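Local coordinates for Non-structural protein 9 (Avian infectious bronchitis virus, PDB 5C94), which forms a homodimer and binds RNA, probably as an accessory component of the coronavirus replication machinery, at residues N7-H12 and T37-S42; C19-D24 and P53-A58; E31-Y36 and A47-N52; C76-K81 and V89-I94. All coordinates share one frame; numbering follows the deposited sequence.

Interaction 1. Residues N7-H12 and T37-S42; sequences NELMPH and TSISGS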
loop_
_atom_site.group_PDB
_atom_site.type_symbol
_atom_site.label_atom_id
_atom_site.label_comp_id
_atom_site.label_asym_id
_atom_site.label_seq_id
_atom_site.Cartn_x
_atom_site.Cartn_y
_atom_site.Cartn_z
ATOM N N ASN A 7 -16.788 -0.536 2.880
ATOM C CA ASN A 7 -16.193 0.101 1.713
ATOM C C ASN A 7 -14.996 1.000 2.218
ATOM O O ASN A 7 -14.245 0.484 3.053
ATOM C CB ASN A 7 -17.330 0.766 0.918
ATOM N N GLU A 8 -14.725 2.249 1.797
ATOM C CA GLU A 8 -15.366 3.041 0.755
ATOM C C GLU A 8 -14.445 3.845 -0.133
ATOM O O GLU A 8 -14.383 3.625 -1.343
ATOM C CB GLU A 8 -16.368 4.032 1.365
ATOM N N LEU A 9 -13.714 4.763 0.488
ATOM C CA LEU A 9 -13.109 5.882 -0.230
ATOM C C LEU A 9 -11.704 5.504 -0.704
ATOM O O LEU A 9 -10.813 5.257 0.110
ATOM C CB LEU A 9 -13.071 7.143 0.627
ATOM C CG LEU A 9 -13.309 8.440 -0.128
ATOM C CD1 LEU A 9 -14.461 8.282 -1.124
ATOM C CD2 LEU A 9 -13.609 9.541 0.879
ATOM N N MET A 10 -11.504 5.452 -2.022
ATOM C CA MET A 10 -10.224 4.967 -2.531
ATOM C C MET A 10 -9.202 6.078 -2.727
ATOM O O MET A 10 -9.463 7.096 -3.380
ATOM C CB MET A 10 -10.376 4.199 -3.849
ATOM C CG MET A 10 -9.037 3.595 -4.290
ATOM S SD MET A 10 -9.093 2.225 -5.452
ATOM C CE MET A 10 -8.662 3.101 -6.956
ATOM N N PRO A 11 -8.027 5.873 -2.138
ATOM C CA PRO A 11 -6.873 6.772 -2.213
ATOM C C PRO A 11 -6.108 6.615 -3.533
ATOM O O PRO A 11 -6.028 5.520 -4.093
ATOM C CB PRO A 11 -6.025 6.355 -1.010
ATOM C CG PRO A 11 -6.463 4.949 -0.691
ATOM C CD PRO A 11 -7.858 4.789 -1.151
ATOM N N HIS A 12 -5.556 7.717 -4.028
ATOM C CA HIS A 12 -4.915 7.717 -5.333
ATOM C C HIS A 12 -3.480 8.218 -5.284
ATOM O O HIS A 12 -3.211 9.368 -4.899
ATOM C CB HIS A 12 -5.722 8.570 -6.307
ATOM C CG HIS A 12 -7.140 8.120 -6.458
ATOM N ND1 HIS A 12 -7.476 6.841 -6.845
ATOM C CD2 HIS A 12 -8.308 8.776 -6.258
ATOM C CE1 HIS A 12 -8.794 6.727 -6.878
ATOM N NE2 HIS A 12 -9.319 7.887 -6.530
ATOM N N THR A 37 -1.077 10.777 -0.102
ATOM C CA THR A 37 -1.888 10.282 -1.177
ATOM C C THR A 37 -2.990 11.296 -1.447
ATOM O O THR A 37 -3.051 12.353 -0.804
ATOM C CB THR A 37 -2.458 8.902 -0.849
ATOM O OG1 THR A 37 -3.195 8.426 -1.978
ATOM C CG2 THR A 37 -3.347 8.961 0.393
ATOM N N SER A 38 -3.838 11.006 -2.422
ATOM C CA SER A 38 -4.944 11.900 -2.718
ATOM C C SER A 38 -6.258 11.177 -2.440
ATOM O O SER A 38 -6.475 10.059 -2.923
ATOM C CB SER A 38 -4.885 12.376 -4.171
ATOM O OG SER A 38 -5.919 13.321 -4.443
ATOM N N ILE A 39 -7.128 11.803 -1.654
ATOM C CA ILE A 39 -8.441 11.230 -1.387
ATOM C C ILE A 39 -9.523 12.288 -1.557
ATOM O O ILE A 39 -9.485 13.320 -0.886
ATOM C CB ILE A 39 -8.523 10.649 0.023
ATOM C CG1 ILE A 39 -7.384 9.640 0.256
ATOM C CG2 ILE A 39 -9.885 10.029 0.242
ATOM C CD1 ILE A 39 -7.279 9.131 1.700
ATOM N N SER A 40 -10.474 12.033 -2.458
ATOM C CA SER A 40 -11.513 13.015 -2.803
ATOM C C SER A 40 -10.939 14.364 -3.239
ATOM O O SER A 40 -11.394 15.420 -2.779
ATOM C CB SER A 40 -12.462 13.225 -1.629
ATOM O OG SER A 40 -13.129 12.020 -1.329
ATOM N N GLY A 41 -9.928 14.306 -4.107
ATOM C CA GLY A 41 -9.294 15.481 -4.680
ATOM C C GLY A 41 -8.438 16.275 -3.717
ATOM O O GLY A 41 -8.032 17.401 -4.005
ATOM N N SER A 42 -8.159 15.683 -2.565
ATOM C CA SER A 42 -7.422 16.380 -1.530
ATOM C C SER A 42 -6.265 15.535 -1.042
ATOM O O SER A 42 -6.383 14.314 -0.936
ATOM C CB SER A 42 -8.338 16.745 -0.360
ATOM O OG SER A 42 -9.137 17.871 -0.678
#
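His12 and Ser38 meet backbone to backbone. His12 N donates to Ser38 O at 2.7 Å, and Ser38 N gives a longer bond back to His12 O at 3.0 Å. On the histidine, chi1 of -58° sets CG beside its own backbone N; CB, CG and CD2 border Ser38 O, which stands oblique to the imidazole, and Met10 O sits 3.2 Å above one face of the ring, offset toward the rim. This antiparallel hydrogen-bonded pair joins the first residue of strand 12-22 to the far end of strand 30-39 in the nsp9 sheet, just before a type I' turn reverses the chain from Ile39 to Ser42. Ile39 spreads its two branches over the incoming loop. CG1 rests 3.8 Å from Pro11 CB, while CG2 reaches Leu9 CG at 3.8 Å, the two side chains crossing obliquely. Leu9 carries on past Ile39 to the turn, its CD2 lying 3.4 Å from Ser40 OG. Pro11 CB also lies 3.6 Å from Thr37 OG1, a hydroxyl whose hydrogen bond goes to Gly13 O. Helix 99-109 covers this apolar patch, Met104 touching Pro11 and Val101 touching Ile39, and Met10 packs on Phe78 of the second subunit.

Interaction 2. Residues C19-D24 and P53-A58; sequences CVAGVD and PNLKVA
Lys56 and Val57 both face Gly22 in a classic beta bulge, placed where strand 57-61 begins to pair antiparallel with the last residues of strand 12-22. Gly22 O is the shared acceptor. Lys56 N reaches it at 2.8 Å with an almost straight N-H...O angle of 178°, and Val57 N makes a longer bond to the same oxygen at 3.2 Å. In return Gly22 N donates to Val57 O at 3.1 Å. One step further on, Ala21 and Ala58 form a non-hydrogen-bonded pair whose CA atoms are 4.1 Å apart; their methyls point to the same face of the sheet. Leu55 joins them there: chi1 of -55° sets CG beside its own backbone N, and the two methyls then divide the work, CD1 touching Ala21 CB at 3.8 Å and CD2 lying against the backbone of Gly22. Beside the bulge, loop residues meet: the start of the Lys56 side chain lies against a carbonyl, CB being 3.3 Å from Val23 O, and Val23 CG1 approaches Asn54 O at 3.6 Å. Val57, on the other face, sets CG2 against the backbone of Asp24, whose carboxylate is held by His27. Around this edge, strand 67-71 flanks strand 57-61, with Tyr69 and Asp71 against Val57. On the alanine side, Ser32 of the adjacent strand 30-39 and Ile48 of strand 42-50 touch both Ala21 and Leu55.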
loop_
_atom_site.group_PDB
_atom_site.type_symbol
_atom_site.label_atom_id
_atom_site.label_comp_id
_atom_site.label_asym_id
_atom_site.label_seq_id
_atom_site.Cartn_x
_atom_site.Cartn_y
_atom_site.Cartn_z
ATOM N N CYS A 19 9.264 18.001 4.484
ATOM C CA CYS A 19 8.549 18.603 5.594
ATOM C C CYS A 19 9.528 18.702 6.727
ATOM O O CYS A 19 10.700 18.375 6.559
ATOM C CB CYS A 19 7.340 17.777 6.010
ATOM S SG CYS A 19 7.772 16.153 6.698
ATOM N N VAL A 20 9.044 19.128 7.888
ATOM C CA VAL A 20 9.884 19.222 9.074
ATOM C C VAL A 20 9.243 18.423 10.198
ATOM O O VAL A 20 8.035 18.226 10.214
ATOM C CB VAL A 20 10.106 20.699 9.515
ATOM C CG1 VAL A 20 10.887 21.455 8.465
ATOM C CG2 VAL A 20 8.773 21.394 9.745
ATOM N N ALA A 21 10.063 17.964 11.134
ATOM C CA ALA A 21 9.600 17.150 12.244
ATOM C C ALA A 21 10.509 17.421 13.428
ATOM O O ALA A 21 11.537 18.083 13.280
ATOM C CB ALA A 21 9.605 15.676 11.876
ATOM N N GLY A 22 10.127 16.922 14.601
ATOM C CA GLY A 22 10.861 17.199 15.823
ATOM C C GLY A 22 10.474 16.259 16.949
ATOM O O GLY A 22 9.567 15.428 16.790
ATOM N N VAL A 23 11.160 16.360 18.086
ATOM C CA VAL A 23 10.785 15.522 19.213
ATOM C C VAL A 23 9.560 16.101 19.949
ATOM O O VAL A 23 8.917 15.410 20.727
ATOM C CB VAL A 23 11.964 15.320 20.184
ATOM C CG1 VAL A 23 13.217 14.961 19.415
ATOM C CG2 VAL A 23 12.177 16.563 21.012
ATOM N N ASP A 24 9.238 17.364 19.685
ATOM C CA ASP A 24 7.959 17.942 20.091
ATOM C C ASP A 24 7.573 19.071 19.133
ATOM O O ASP A 24 8.395 19.508 18.317
ATOM C CB ASP A 24 8.011 18.462 21.533
ATOM C CG ASP A 24 9.088 19.515 21.748
ATOM O OD1 ASP A 24 9.068 20.566 21.064
ATOM O OD2 ASP A 24 9.946 19.294 22.624
ATOM N N PRO A 53 15.405 8.580 14.903
ATOM C CA PRO A 53 14.429 7.682 15.547
ATOM C C PRO A 53 13.580 8.319 16.656
ATOM O O PRO A 53 12.711 7.647 17.213
ATOM C CB PRO A 53 15.314 6.594 16.159
ATOM C CG PRO A 53 16.566 7.351 16.555
ATOM C CD PRO A 53 16.770 8.364 15.416
ATOM N N ASN A 54 13.808 9.587 16.973
ATOM C CA ASN A 54 13.163 10.160 18.150
ATOM C C ASN A 54 12.046 11.136 17.873
ATOM O O ASN A 54 11.605 11.835 18.789
ATOM C CB ASN A 54 14.202 10.856 19.008
ATOM C CG ASN A 54 15.318 9.940 19.387
ATOM O OD1 ASN A 54 15.097 8.945 20.072
ATOM N ND2 ASN A 54 16.527 10.256 18.939
ATOM N N LEU A 55 11.593 11.194 16.625
ATOM C CA LEU A 55 10.606 12.188 16.234
ATOM C C LEU A 55 9.233 11.870 16.817
ATOM O O LEU A 55 8.877 10.696 16.987
ATOM C CB LEU A 55 10.530 12.284 14.718
ATOM C CG LEU A 55 11.876 12.555 14.053
ATOM C CD1 LEU A 55 11.704 12.584 12.558
ATOM C CD2 LEU A 55 12.474 13.866 14.557
ATOM N N LYS A 56 8.481 12.907 17.150
ATOM C CA LYS A 56 7.149 12.758 17.693
ATOM C C LYS A 56 6.084 13.566 17.011
ATOM O O LYS A 56 4.941 13.305 17.172
ATOM C CB LYS A 56 7.083 13.226 19.139
ATOM C CG LYS A 56 7.771 12.391 20.193
ATOM C CD LYS A 56 7.606 10.920 19.971
ATOM C CE LYS A 56 7.382 10.175 21.253
ATOM N NZ LYS A 56 5.971 9.737 21.400
ATOM N N VAL A 57 6.475 14.575 16.274
ATOM C CA VAL A 57 5.536 15.541 15.685
ATOM C C VAL A 57 6.039 15.901 14.282
ATOM O O VAL A 57 7.248 16.043 14.059
ATOM C CB VAL A 57 5.336 16.843 16.539
ATOM C CG1 VAL A 57 4.470 17.874 15.825
ATOM C CG2 VAL A 57 4.741 16.525 17.899
ATOM N N ALA A 58 5.130 16.042 13.326
ATOM C CA ALA A 58 5.529 16.498 11.998
ATOM C C ALA A 58 4.792 17.774 11.656
ATOM O O ALA A 58 3.747 18.086 12.250
ATOM C CB ALA A 58 5.263 15.439 10.948
#

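Interaction 3. Residues E31-Y36 and A47-N52; sequences ESKCYY and AITSSN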
loop_
_atom_site.group_PDB
_atom_site.type_symbol
_atom_site.label_atom_id
_atom_site.label_comp_id
_atom_site.label_asym_id
_atom_site.label_seq_id
_atom_site.Cartn_x
_atom_site.Cartn_y
_atom_site.Cartn_z
ATOM N N GLU A 31 14.512 18.309 9.038
ATOM C CA GLU A 31 13.961 18.164 7.691
ATOM C C GLU A 31 13.758 16.696 7.421
ATOM O O GLU A 31 14.641 15.889 7.689
ATOM C CB GLU A 31 14.874 18.773 6.623
ATOM C CG GLU A 31 14.220 18.868 5.233
ATOM C CD GLU A 31 15.127 19.523 4.203
ATOM O OE1 GLU A 31 15.555 20.677 4.433
ATOM O OE2 GLU A 31 15.409 18.887 3.166
ATOM N N SER A 32 12.577 16.355 6.925
ATOM C CA SER A 32 12.229 14.973 6.690
ATOM C C SER A 32 11.435 14.883 5.411
ATOM O O SER A 32 11.125 15.893 4.787
ATOM C CB SER A 32 11.424 14.396 7.856
ATOM O OG SER A 32 11.964 14.796 9.104
ATOM N N LYS A 33 11.124 13.652 5.037
ATOM C CA LYS A 33 10.386 13.334 3.831
ATOM C C LYS A 33 8.986 12.838 4.219
ATOM O O LYS A 33 8.863 11.897 5.014
ATOM C CB LYS A 33 11.145 12.264 3.040
ATOM C CG LYS A 33 10.698 12.064 1.599
ATOM C CD LYS A 33 11.010 10.632 1.186
ATOM C CE LYS A 33 11.647 10.556 -0.181
ATOM N NZ LYS A 33 12.969 11.228 -0.155
ATOM N N CYS A 34 7.933 13.457 3.690
ATOM C CA CYS A 34 6.598 12.937 3.974
ATOM C C CYS A 34 5.946 12.276 2.750
ATOM O O CYS A 34 6.232 12.610 1.608
ATOM C CB CYS A 34 5.695 14.036 4.549
ATOM S SG CYS A 34 4.850 15.095 3.388
ATOM N N TYR A 35 5.088 11.300 3.017
ATOM C CA TYR A 35 4.380 10.574 1.978
ATOM C C TYR A 35 2.916 10.974 2.053
ATOM O O TYR A 35 2.324 11.008 3.141
ATOM C CB TYR A 35 4.540 9.057 2.157
ATOM C CG TYR A 35 5.944 8.565 1.869
ATOM C CD1 TYR A 35 7.005 8.877 2.722
ATOM C CD2 TYR A 35 6.212 7.788 0.746
ATOM C CE1 TYR A 35 8.301 8.438 2.451
ATOM C CE2 TYR A 35 7.496 7.340 0.471
ATOM C CZ TYR A 35 8.537 7.673 1.321
ATOM O OH TYR A 35 9.813 7.227 1.041
ATOM N N TYR A 36 2.332 11.296 0.906
ATOM C CA TYR A 36 0.921 11.621 0.898
ATOM C C TYR A 36 0.194 11.057 -0.312
ATOM O O TYR A 36 0.758 10.841 -1.399
ATOM C CB TYR A 36 0.714 13.137 0.996
ATOM C CG TYR A 36 1.288 13.985 -0.123
ATOM C CD1 TYR A 36 2.645 14.268 -0.180
ATOM C CD2 TYR A 36 0.458 14.556 -1.090
ATOM C CE1 TYR A 36 3.178 15.066 -1.192
ATOM C CE2 TYR A 36 0.978 15.352 -2.107
ATOM C CZ TYR A 36 2.342 15.606 -2.149
ATOM O OH TYR A 36 2.879 16.396 -3.150
ATOM N N ALA A 47 2.594 9.559 6.264
ATOM C CA ALA A 47 3.799 9.089 6.922
ATOM C C ALA A 47 4.958 10.031 6.678
ATOM O O ALA A 47 4.943 10.798 5.716
ATOM C CB ALA A 47 4.153 7.698 6.435
ATOM N N ILE A 48 5.955 9.990 7.559
ATOM C CA ILE A 48 7.219 10.659 7.263
ATOM C C ILE A 48 8.357 9.663 7.442
ATOM O O ILE A 48 8.209 8.679 8.170
ATOM C CB ILE A 48 7.462 11.912 8.148
ATOM C CG1 ILE A 48 7.853 11.505 9.564
ATOM C CG2 ILE A 48 6.241 12.862 8.140
ATOM C CD1 ILE A 48 8.764 12.503 10.234
ATOM N N THR A 49 9.463 9.884 6.733
ATOM C CA THR A 49 10.679 9.107 6.966
ATOM C C THR A 49 11.851 9.988 7.400
ATOM O O THR A 49 11.931 11.176 7.052
ATOM C CB THR A 49 11.109 8.298 5.720
ATOM O OG1 THR A 49 11.253 9.169 4.590
ATOM C CG2 THR A 49 10.090 7.215 5.419
ATOM N N SER A 50 12.765 9.390 8.156
ATOM C CA SER A 50 13.876 10.133 8.720
ATOM C C SER A 50 14.977 9.207 9.201
ATOM O O SER A 50 14.729 8.037 9.482
ATOM C CB SER A 50 13.383 11.014 9.878
ATOM O OG SER A 50 14.453 11.759 10.435
ATOM N N SER A 51 16.189 9.739 9.310
ATOM C CA SER A 51 17.298 8.994 9.910
ATOM C C SER A 51 17.187 9.038 11.426
ATOM O O SER A 51 17.730 8.198 12.137
ATOM C CB SER A 51 18.629 9.582 9.479
ATOM O OG SER A 51 18.547 10.999 9.453
ATOM N N ASN A 52 16.489 10.058 11.905
ATOM C CA ASN A 52 16.246 10.279 13.321
ATOM C C ASN A 52 15.112 9.383 13.867
ATOM O O ASN A 52 13.987 9.427 13.366
ATOM C CB ASN A 52 15.916 11.764 13.520
ATOM C CG ASN A 52 15.885 12.188 14.976
ATOM O OD1 ASN A 52 15.359 11.482 15.851
ATOM N ND2 ASN A 52 16.406 13.389 15.236
HETATM O O HOH W 1 15.465 13.272 8.710
#
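Lys33 O draws two donors from the facing strand: Thr49 N hydrogen-bonds to it at 2.7 Å, and the CA-H of Ile48 comes in beside it, with CA 3.0 Å away. The two strands, 30-39 and 42-50, are the arms of an antiparallel beta hairpin in the middle of the nsp9 sheet, with the directions of 31-36 and 47-50 lying 152° apart. Two further bonds fix the register, Tyr35 N to Ala47 O at 2.7 Å and a longer but nearly straight one from Lys33 N to Thr49 O at 3.3 Å; the bond from Ala47 N back to Tyr35 O is weak. On the face that carries Lys33, Thr49, Tyr35 and Ala47, the tyrosine has CG anti to its carbonyl carbon (chi1 -70°), and its side chain crosses that of Thr49 at a slant. Thr49 OG1 lies at the ring edge, in its plane, and CG2 touches Tyr35 CE1 at 3.7 Å. Lys33 runs alongside Thr49, pointing the same way; its CB and CD both lie by Thr49 OG1, and the chain bends at chi3 and chi4. Val105 of helix 99-109 backs both Tyr35 and Ala47, so this face looks onto the C-terminal helix. On the reverse face Ile48 CG2 meets Cys34 CB at 3.8 Å, while its CD1 lies near Ser32 CB; Ile48 and Ser32 both also touch Leu55. Strand 42-50 then ends in an ST turn, where Ser50 OG accepts from Asn52 N at 3.0 Å. A water lying very close to that hydroxyl donates to Glu31 O at 2.9 Å.

Interaction 4. Residues C76-K81 and V89-I94; sequences CKFGMK and VYLYFI
Met80 sets CG anti to its carbonyl carbon (chi1 -58°) and then runs extended, while Val89 holds CG1 anti to its backbone N (chi1 179°), and the two side chains cross at about a right angle. The thioether passes over the valine, with Met80 CE 3.7 Å from Val89 CG1 at its tip and Met80 CG 3.9 Å from Val89 CG2 at its root. Next along the same face, the Phe78 ring turns its edge to Leu91, whose CB lies in the ring plane, 4.0 Å from CE2. Cys76 closes the row. Its SG stands 4.1 Å from Leu91 CD1 and 4.2 Å from Phe93 CE2, an oblique sulfur-aromatic contact, and the same Leu91 CD1 sits above one face of the Phe93 ring, toward its rim. The reverse face carries Lys77 and Tyr90, which lie side by side and point the same way; Lys77 CB is 3.9 Å from Tyr90 CE1. Beneath the side chains, Cys76 pairs with Leu91 and Phe78 with Val89, each through two backbone hydrogen bonds, among them Leu91 N to Cys76 O at 2.8 Å. Leu106 of helix 99-109 packs on the Phe78 and Phe93 rings, and Pro2 of the second subunit touches Cys76 and Phe93. Four backbone bonds, with side chains alternating between a face turned to the helix and an outer one, mark the antiparallel beta hairpin of strands 76-82 and 85-93, part of the single beta-barrel-like domain of nsp9.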
loop_
_atom_site.group_PDB
_atom_site.type_symbol
_atom_site.label_atom_id
_atom_site.label_comp_id
_atom_site.label_asym_id
_atom_site.label_seq_id
_atom_site.Cartn_x
_atom_site.Cartn_y
_atom_site.Cartn_z
ATOM N N CYS A 76 8.428 2.467 12.500
ATOM C CA CYS A 76 8.949 1.202 11.961
ATOM C C CYS A 76 10.370 1.478 11.525
ATOM O O CYS A 76 10.661 2.613 11.140
ATOM C CB CYS A 76 8.218 0.759 10.695
ATOM S SG CYS A 76 6.477 0.951 10.617
ATOM N N LYS A 77 11.245 0.478 11.465
ATOM C CA LYS A 77 12.499 0.748 10.785
ATOM C C LYS A 77 12.723 -0.162 9.588
ATOM O O LYS A 77 12.259 -1.280 9.556
ATOM C CB LYS A 77 13.671 0.675 11.765
ATOM C CG LYS A 77 13.581 -0.370 12.796
ATOM C CD LYS A 77 14.866 -0.386 13.611
ATOM C CE LYS A 77 14.856 -1.525 14.622
ATOM N NZ LYS A 77 13.673 -1.443 15.539
ATOM N N PHE A 78 13.430 0.356 8.594
ATOM C CA PHE A 78 13.725 -0.393 7.379
ATOM C C PHE A 78 15.156 -0.138 6.927
ATOM O O PHE A 78 15.721 0.916 7.217
ATOM C CB PHE A 78 12.782 0.001 6.235
ATOM C CG PHE A 78 11.328 -0.269 6.501
ATOM C CD1 PHE A 78 10.812 -1.554 6.390
ATOM C CD2 PHE A 78 10.466 0.771 6.802
ATOM C CE1 PHE A 78 9.458 -1.809 6.600
ATOM C CE2 PHE A 78 9.116 0.530 7.019
ATOM C CZ PHE A 78 8.613 -0.763 6.915
ATOM N N GLY A 79 15.735 -1.092 6.202
ATOM C CA GLY A 79 16.910 -0.794 5.405
ATOM C C GLY A 79 16.440 -0.459 3.993
ATOM O O GLY A 79 15.815 -1.290 3.336
ATOM N N MET A 80 16.726 0.748 3.517
ATOM C CA MET A 80 16.257 1.149 2.191
ATOM C C MET A 80 17.392 1.412 1.213
ATOM O O MET A 80 18.429 1.965 1.588
ATOM C CB MET A 80 15.389 2.396 2.289
ATOM C CG MET A 80 14.200 2.206 3.186
ATOM S SD MET A 80 12.999 3.511 2.964
ATOM C CE MET A 80 11.903 3.115 4.325
ATOM N N LYS A 81 17.175 1.005 -0.038
ATOM C CA LYS A 81 18.063 1.332 -1.152
ATOM C C LYS A 81 18.093 2.826 -1.400
ATOM O O LYS A 81 17.063 3.429 -1.694
ATOM C CB LYS A 81 17.619 0.641 -2.447
ATOM C CG LYS A 81 17.997 -0.814 -2.597
ATOM C CD LYS A 81 18.158 -1.154 -4.083
ATOM C CE LYS A 81 17.399 -2.421 -4.487
ATOM N NZ LYS A 81 17.252 -2.548 -5.976
ATOM N N VAL A 89 16.297 3.598 7.730
ATOM C CA VAL A 89 15.290 4.649 7.645
ATOM C C VAL A 89 14.154 4.371 8.624
ATOM O O VAL A 89 13.665 3.248 8.716
ATOM C CB VAL A 89 14.723 4.769 6.214
ATOM C CG1 VAL A 89 13.661 5.858 6.140
ATOM C CG2 VAL A 89 15.854 5.046 5.208
ATOM N N TYR A 90 13.754 5.395 9.368
ATOM C CA TYR A 90 12.641 5.301 10.310
ATOM C C TYR A 90 11.380 5.842 9.671
ATOM O O TYR A 90 11.364 6.955 9.139
ATOM C CB TYR A 90 12.974 6.057 11.604
ATOM C CG TYR A 90 14.139 5.415 12.307
ATOM C CD1 TYR A 90 13.941 4.344 13.175
ATOM C CD2 TYR A 90 15.444 5.818 12.049
ATOM C CE1 TYR A 90 15.011 3.722 13.809
ATOM C CE2 TYR A 90 16.525 5.186 12.671
ATOM C CZ TYR A 90 16.294 4.140 13.547
ATOM O OH TYR A 90 17.343 3.513 14.177
ATOM N N LEU A 91 10.329 5.039 9.692
ATOM C CA LEU A 91 9.089 5.400 9.022
ATOM C C LEU A 91 8.003 5.575 10.081
ATOM O O LEU A 91 7.710 4.646 10.853
ATOM C CB LEU A 91 8.718 4.341 7.988
ATOM C CG LEU A 91 7.487 4.426 7.066
ATOM C CD1 LEU A 91 6.301 3.837 7.750
ATOM C CD2 LEU A 91 7.167 5.820 6.615
ATOM N N TYR A 92 7.453 6.786 10.135
ATOM C CA TYR A 92 6.441 7.144 11.109
ATOM C C TYR A 92 5.134 7.402 10.402
ATOM O O TYR A 92 5.059 8.310 9.573
ATOM C CB TYR A 92 6.796 8.424 11.877
ATOM C CG TYR A 92 8.145 8.528 12.544
ATOM C CD1 TYR A 92 9.310 8.759 11.807
ATOM C CD2 TYR A 92 8.237 8.466 13.925
ATOM C CE1 TYR A 92 10.535 8.881 12.442
ATOM C CE2 TYR A 92 9.434 8.592 14.567
ATOM C CZ TYR A 92 10.577 8.799 13.835
ATOM O OH TYR A 92 11.748 8.932 14.528
ATOM N N PHE A 93 4.102 6.648 10.735
ATOM C CA PHE A 93 2.786 6.986 10.235
ATOM C C PHE A 93 2.219 8.055 11.130
ATOM O O PHE A 93 2.556 8.159 12.306
ATOM C CB PHE A 93 1.856 5.777 10.189
ATOM C CG PHE A 93 2.244 4.763 9.161
ATOM C CD1 PHE A 93 2.060 5.022 7.806
ATOM C CD2 PHE A 93 2.819 3.557 9.546
ATOM C CE1 PHE A 93 2.424 4.086 6.853
ATOM C CE2 PHE A 93 3.185 2.612 8.605
ATOM C CZ PHE A 93 2.993 2.874 7.253
ATOM N N ILE A 94 1.358 8.859 10.549
ATOM C CA ILE A 94 0.708 9.917 11.267
ATOM C C ILE A 94 -0.473 9.363 12.086
ATOM O O ILE A 94 -1.172 8.455 11.638
ATOM C CB ILE A 94 0.301 10.987 10.251
ATOM C CG1 ILE A 94 1.559 11.796 9.926
ATOM C CG2 ILE A 94 -0.860 11.841 10.743
ATOM C CD1 ILE A 94 1.462 12.605 8.721
#

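All four contacts belong to one antiparallel sheet, and interactions 2, 3 and 4 touch in turn. Interactions 2 and 3, with centres about 9 Å apart, meet through Cys19 O and Ser32 N (2.8 Å). Interactions 3 and 4, about 8 Å between centres, are joined by Ile48 N and Tyr92 O at 2.8 Å. Tyr92 OH ties all three together, 2.6 Å from Asn52 O and 3.1 Å from Leu55 N. Interaction 1 extends strand 30-39 beyond interaction 3, about 21 Å away between centres. Though its centre is about 23 Å from that of interaction 4, both contacts touch the second subunit.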